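Local coordinates for putative NADH dehydrogenase/NAD(P)H nitroreductase (Bacteroides thetaiotaomicron VPI-5482, PDB 3KWK) that probably works as an FMN-dependent oxidoreductase of the nitroreductase family, binding flavin mononucleotide and pairing with a second copy of itself, at the interface of chains A and B. Coordinates in Å, arbitrary orientation; residue numbers count along the deposited sequence, not the author numbering. Chains: chain A/B, Putative NADH dehydrogenase/NAD(P)H nitroreductase.

Contact 1: the interface of chains A and B. Residues chain A 16-17, 19, 164; chain B 41, 44-45, 107.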
ATOM      1  N   ILE A  16      -7.983  -8.602   3.514  1.00  7.72           N
ATOM      2  CA  ILE A  16      -6.545  -8.451   3.463  1.00  7.78           C
ATOM      3  C   ILE A  16      -5.847  -9.834   3.394  1.00  6.80           C
ATOM      4  O   ILE A  16      -4.876 -10.037   2.645  1.00  7.06           O
ATOM      5  CB  ILE A  16      -6.035  -7.650   4.687  1.00  7.38           C
ATOM      6  CG1 ILE A  16      -6.374  -6.159   4.527  1.00  8.03           C
ATOM      7  CG2 ILE A  16      -4.512  -7.854   4.907  1.00  8.79           C
ATOM      8  CD1 ILE A  16      -6.313  -5.302   5.838  1.00  8.39           C
ATOM      9  N   PHE A  17      -6.339 -10.775   4.193  1.00  7.21           N
ATOM     10  CA  PHE A  17      -5.749 -12.124   4.223  1.00  7.49           C
ATOM     11  C   PHE A  17      -6.070 -12.957   2.973  1.00  8.19           C
ATOM     12  O   PHE A  17      -5.267 -13.810   2.583  1.00 11.28           O
ATOM     13  CB  PHE A  17      -6.189 -12.886   5.474  1.00  7.31           C
ATOM     14  CG  PHE A  17      -5.816 -12.217   6.789  1.00  8.20           C
ATOM     15  CD1 PHE A  17      -4.702 -11.417   6.929  1.00 13.16           C
ATOM     16  CD2 PHE A  17      -6.624 -12.401   7.896  1.00 10.09           C
ATOM     17  CE1 PHE A  17      -4.411 -10.813   8.182  1.00 13.90           C
ATOM     18  CE2 PHE A  17      -6.328 -11.824   9.120  1.00  9.94           C
ATOM     19  CZ  PHE A  17      -5.212 -11.002   9.239  1.00 14.23           C
ATOM     20  N   ARG A  19      -6.674 -11.713  -0.202  1.00  6.70           N
ATOM     21  CA  ARG A  19      -6.178 -11.167  -1.442  1.00  6.70           C
ATOM     22  C   ARG A  19      -5.004 -12.005  -1.986  1.00  8.88           C
ATOM     23  O   ARG A  19      -4.116 -12.436  -1.233  1.00  8.06           O
ATOM     24  CB  ARG A  19      -5.716  -9.712  -1.249  1.00  7.64           C
ATOM     25  CG  ARG A  19      -5.171  -9.006  -2.461  1.00  7.89           C
ATOM     26  CD  ARG A  19      -4.006  -8.034  -2.200  1.00  7.75           C
ATOM     27  NE  ARG A  19      -2.903  -8.745  -1.537  1.00  9.36           N
ATOM     28  CZ  ARG A  19      -2.045  -9.569  -2.150  1.00  9.29           C
ATOM     29  NH1 ARG A  19      -2.031  -9.694  -3.480  1.00  9.85           N
ATOM     30  NH2 ARG A  19      -1.161 -10.235  -1.417  1.00  7.08           N
ATOM     31  N   LYS A 164       1.676 -15.906   4.394  1.00  8.53           N
ATOM     32  CA  LYS A 164       3.021 -15.391   4.494  1.00  9.68           C
ATOM     33  C   LYS A 164       3.462 -15.115   5.915  1.00 10.34           C
ATOM     34  O   LYS A 164       4.587 -14.691   6.142  1.00 11.39           O
ATOM     35  CB  LYS A 164       3.154 -14.102   3.709  1.00 10.39           C
ATOM     36  CG  LYS A 164       2.667 -14.129   2.252  1.00  8.63           C
ATOM     37  CD  LYS A 164       3.123 -12.832   1.564  1.00 10.61           C
ATOM     38  CE  LYS A 164       2.704 -12.748   0.129  1.00  9.57           C
ATOM     39  NZ  LYS A 164       1.377 -12.125   0.011  1.00  8.47           N
TER
ATOM     40  N   ALA B  41      -1.501  -8.637   9.074  1.00  5.04           N
ATOM     41  CA  ALA B  41      -1.989  -7.879   7.963  1.00  4.31           C
ATOM     42  C   ALA B  41      -0.822  -7.331   7.084  1.00  5.98           C
ATOM     43  O   ALA B  41      -0.805  -7.479   5.846  1.00  6.89           O
ATOM     44  CB  ALA B  41      -2.930  -6.702   8.409  1.00  5.73           C
ATOM     45  N   SER B  44       0.757  -9.797   4.797  1.00  6.94           N
ATOM     46  CA  SER B  44      -0.138 -10.302   3.713  1.00  6.70           C
ATOM     47  C   SER B  44      -0.040  -9.457   2.461  1.00  5.75           C
ATOM     48  O   SER B  44      -0.678  -9.784   1.467  1.00  9.00           O
ATOM     49  CB  SER B  44      -1.581 -10.293   4.190  1.00  9.39           C
ATOM     50  OG  SER B  44      -1.706 -11.089   5.370  1.00 11.79           O
ATOM     51  N   ALA B  45       0.771  -8.409   2.497  1.00  6.93           N
ATOM     52  CA  ALA B  45       0.995  -7.581   1.306  1.00  8.26           C
ATOM     53  C   ALA B  45       1.501  -8.366   0.074  1.00  8.32           C
ATOM     54  O   ALA B  45       2.153  -9.429   0.175  1.00  5.79           O
ATOM     55  CB  ALA B  45       2.035  -6.472   1.628  1.00  7.19           C
ATOM     56  N   ASN B 107      -1.663  -2.017   4.608  1.00  5.87           N
ATOM     57  CA  ASN B 107      -2.402  -3.078   5.317  1.00  5.13           C
ATOM     58  C   ASN B 107      -2.444  -2.861   6.831  1.00  6.33           C
ATOM     59  O   ASN B 107      -3.463  -3.114   7.464  1.00  6.01           O
ATOM     60  CB  ASN B 107      -1.806  -4.435   5.019  1.00  6.57           C
ATOM     61  CG  ASN B 107      -2.262  -4.998   3.697  1.00  6.11           C
ATOM     62  OD1 ASN B 107      -3.103  -4.412   2.987  1.00  7.35           O
ATOM     63  ND2 ASN B 107      -1.715  -6.182   3.358  1.00  7.01           N
TER
HETATM   64  O   HOH W   1      -3.060  -8.339   1.337  1.00  6.95           O
HETATM   65  O   HOH W   2      -3.150 -11.759   1.128  1.00  9.73           O
HETATM   66  O   HOH W   3      -0.258 -13.805   4.553  1.00 13.27           O

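Contact 2: the interface of chains A and B. Residues chain A 165-166, 169-170; chain B 39-40, 43.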
ATOM      1  N   TYR A 165       2.607 -15.366   6.896  1.00  7.96           N
ATOM      2  CA  TYR A 165       3.001 -15.009   8.259  1.00 10.42           C
ATOM      3  C   TYR A 165       4.327 -15.686   8.592  1.00  8.47           C
ATOM      4  O   TYR A 165       4.483 -16.906   8.397  1.00 10.24           O
ATOM      5  CB  TYR A 165       1.940 -15.450   9.259  1.00 13.44           C
ATOM      6  CG  TYR A 165       2.305 -15.052  10.678  1.00 17.91           C
ATOM      7  CD1 TYR A 165       2.074 -13.763  11.091  1.00 18.68           C
ATOM      8  CD2 TYR A 165       2.895 -15.942  11.558  1.00 26.18           C
ATOM      9  CE1 TYR A 165       2.384 -13.345  12.372  1.00 28.41           C
ATOM     10  CE2 TYR A 165       3.235 -15.527  12.860  1.00 26.91           C
ATOM     11  CZ  TYR A 165       2.965 -14.216  13.241  1.00 28.60           C
ATOM     12  OH  TYR A 165       3.247 -13.757  14.517  1.00 39.93           O
ATOM     13  N   ASP A 166       5.246 -14.906   9.140  1.00  9.02           N
ATOM     14  CA  ASP A 166       6.592 -15.372   9.470  1.00  8.71           C
ATOM     15  C   ASP A 166       7.056 -14.644  10.723  1.00  7.12           C
ATOM     16  O   ASP A 166       7.405 -13.451  10.699  1.00 10.29           O
ATOM     17  CB  ASP A 166       7.522 -15.113   8.302  1.00  8.44           C
ATOM     18  CG  ASP A 166       8.923 -15.618   8.523  1.00 11.43           C
ATOM     19  OD1 ASP A 166       9.218 -16.084   9.668  1.00 11.89           O
ATOM     20  OD2 ASP A 166       9.715 -15.510   7.544  1.00 15.73           O
ATOM     21  N   LYS A 169      10.130 -12.339  11.151  0.50  7.17           N
ATOM     22  CA  LYS A 169      10.129 -10.964  10.662  0.50  7.45           C
ATOM     23  C   LYS A 169       9.552  -9.967  11.694  0.50  9.40           C
ATOM     24  O   LYS A 169       9.355  -8.798  11.354  0.50  8.39           O
ATOM     25  CB  LYS A 169       9.329 -10.876   9.332  0.50  7.47           C
ATOM     26  CG  LYS A 169       9.803 -11.741   8.141  0.50 15.85           C
ATOM     27  CD  LYS A 169      11.091 -11.220   7.527  0.50 25.57           C
ATOM     28  CE  LYS A 169      11.139 -11.282   5.969  0.50 18.35           C
ATOM     29  NZ  LYS A 169      12.237 -10.395   5.350  0.50  6.98           N
ATOM     30  N   ILE A 170       9.265 -10.429  12.923  1.00  7.55           N
ATOM     31  CA  ILE A 170       8.822  -9.577  14.031  1.00  6.96           C
ATOM     32  C   ILE A 170       9.957  -9.423  15.026  1.00  6.60           C
ATOM     33  O   ILE A 170      10.532 -10.423  15.468  1.00  8.26           O
ATOM     34  CB  ILE A 170       7.581 -10.130  14.739  1.00  8.75           C
ATOM     35  CG1 ILE A 170       6.442 -10.262  13.709  1.00 10.99           C
ATOM     36  CG2 ILE A 170       7.177  -9.225  15.930  1.00 10.29           C
ATOM     37  CD1 ILE A 170       5.286 -11.091  14.186  1.00 11.53           C
TER
ATOM     38  N   LEU B  39       0.289  -6.951  12.469  1.00  7.03           N
ATOM     39  CA  LEU B  39       1.509  -7.530  11.876  1.00  5.96           C
ATOM     40  C   LEU B  39       1.171  -8.585  10.817  1.00  8.53           C
ATOM     41  O   LEU B  39       1.785  -8.587   9.730  1.00  7.77           O
ATOM     42  CB  LEU B  39       2.397  -8.107  12.995  1.00  6.13           C
ATOM     43  CG  LEU B  39       2.964  -7.049  13.967  1.00  9.37           C
ATOM     44  CD1 LEU B  39       3.493  -7.720  15.228  1.00 11.34           C
ATOM     45  CD2 LEU B  39       4.050  -6.242  13.337  1.00 10.71           C
ATOM     46  N   ARG B  40       0.208  -9.455  11.107  0.50  6.84           N
ATOM     47  CA  ARG B  40      -0.236 -10.431  10.129  0.50  7.13           C
ATOM     48  C   ARG B  40      -0.782  -9.752   8.887  0.50  8.40           C
ATOM     49  O   ARG B  40      -0.550 -10.221   7.760  0.50  8.52           O
ATOM     50  CB  ARG B  40      -1.285 -11.339  10.751  0.50  9.08           C
ATOM     51  CG  ARG B  40      -1.813 -12.444   9.882  0.50  8.74           C
ATOM     52  CD  ARG B  40      -2.761 -13.292  10.708  0.50 12.33           C
ATOM     53  NE  ARG B  40      -2.086 -14.458  11.293  0.50 23.41           N
ATOM     54  CZ  ARG B  40      -1.337 -14.435  12.402  0.50 33.02           C
ATOM     55  NH1 ARG B  40      -1.172 -13.308  13.086  0.50 31.77           N
ATOM     56  NH2 ARG B  40      -0.758 -15.549  12.841  0.50 29.73           N
HETATM   57  N   MSE B  43       2.202  -8.507   6.792  0.50  7.59           N
HETATM   58  CA  MSE B  43       2.869  -9.610   6.081  0.50  8.93           C
HETATM   59  C   MSE B  43       2.045 -10.167   4.904  0.50  8.32           C
HETATM   60  O   MSE B  43       2.605 -10.864   4.060  0.50  7.95           O
HETATM   61  CB  MSE B  43       3.271 -10.703   7.061  0.50  9.45           C
HETATM   62  CG  MSE B  43       4.524 -10.287   7.850  0.50 14.43           C
HETATM   63 SE   MSE B  43       5.160 -11.452   9.239  0.50 25.02          SE
HETATM   64  CE  MSE B  43       3.466 -11.767  10.048  0.50 10.35           C
TER

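Contact 1: the interface of chains A and B
Backbone carbonyls of chain B, just past the end of helix 32-43, face the last turn of helix 11-18, partly through water, and two basic side chains of chain A: the oxygens of B:Ser44 and B:Ala45 accept hydrogen bonds from A:Arg19 and A:Lys164. A:Arg19 gives NH2 to B:Ser44 O at 3.0 Å, a nearly straight bond (167° at the hydrogen) with the acceptor close to the guanidinium plane. CG lies opposite the backbone N (chi1 180°), and bends at chi2 and chi3 then bring the guanidinium edge round to that carbonyl. A:Lys164 NZ reaches B:Ala45 O at 2.8 Å from above the carbonyl plane, its otherwise extended chain turning at chi4 (89°). Water 1 joins A:Arg19 NE, A:Ile16 O, B:Ser44 O and B:Asn107 ND2, tying both chains to one shared polar node. Beside it, A:Ile16 and B:Asn107 run antiparallel, alongside one another, the A:Ile16 CG2 methyl lying 3.6 Å from the amide ND2 of B:Asn107. B:Asn107 ND2 is in turn held by B:Ala41 O of its own chain, at 2.9 Å. A:Phe17 presents its ring edge to B:Ala41, CE1 lying 3.7 Å from the backbone N, while its CD1 lies beside B:Ser44 OG. Because A:Arg19 and A:Lys164 also line the FMN pocket, the partner's carbonyls probably help to position flavin-binding side chains at the dimer interface.

Contact 2: the interface of chains A and B
A:Tyr165 and B:Arg40 meet face to face, the guanidinium lying over one side of the phenol ring with the two planes only 15° from parallel. B:Arg40 NH2 stands over the ring centre of A:Tyr165, 3.6 Å from the centroid, in a cation-pi contact, and B:Arg40 CZ lies 3.7 Å from A:Tyr165 CD1. The side chains themselves run at about a right angle. B:Arg40 goes out extended, with CG opposite its backbone N (chi1 -178°), then turns at chi3 (-95°) to lay its flat end on the ring. The selenomethionine B:Met43 approaches the same tyrosine obliquely, its terminal methyl directed at the CD1 and CE1 side; this methyl is modelled too close to the ring for its exact placement to be trusted. The selenium of B:Met43 sits against the backbone of A:Asp166, next to the carbonyl oxygen and the amide nitrogen. Exchanging A:Tyr165 for an alanine would probably leave the guanidinium of B:Arg40 without its aromatic mate and free to turn. One turn back along helix 32-43 from B:Met43, B:Leu39 and A:Ile170, the latter at the start of strand 170-172, add aliphatic packing at a slant. The patch thus fastens the C-terminal segment of one subunit onto a helix of the other, combining an aromatic-cation stack with apolar contacts. At that aliphatic end, B:Leu39 CD1 lies 4.0 Å from both CD1 and CG2 of A:Ile170.

About 10 Å separates the C-alpha centres of contact 1 and contact 2, and the two are continuous through both chains. Helix 32-43 of chain B serves both, with B:Ala41 in contact 1 and its neighbours B:Leu39, B:Arg40 and B:Met43 in contact 2. In chain A the consecutive residues A:Lys164 and A:Tyr165 pass from one patch to the other, linking the flavin-side contacts to the C-terminal segment. Two-fold symmetry repeats both patches with the chains exchanged. This pairing fits the dimers typical of the nitroreductase family, in which the FMN sites lie at the subunit interface.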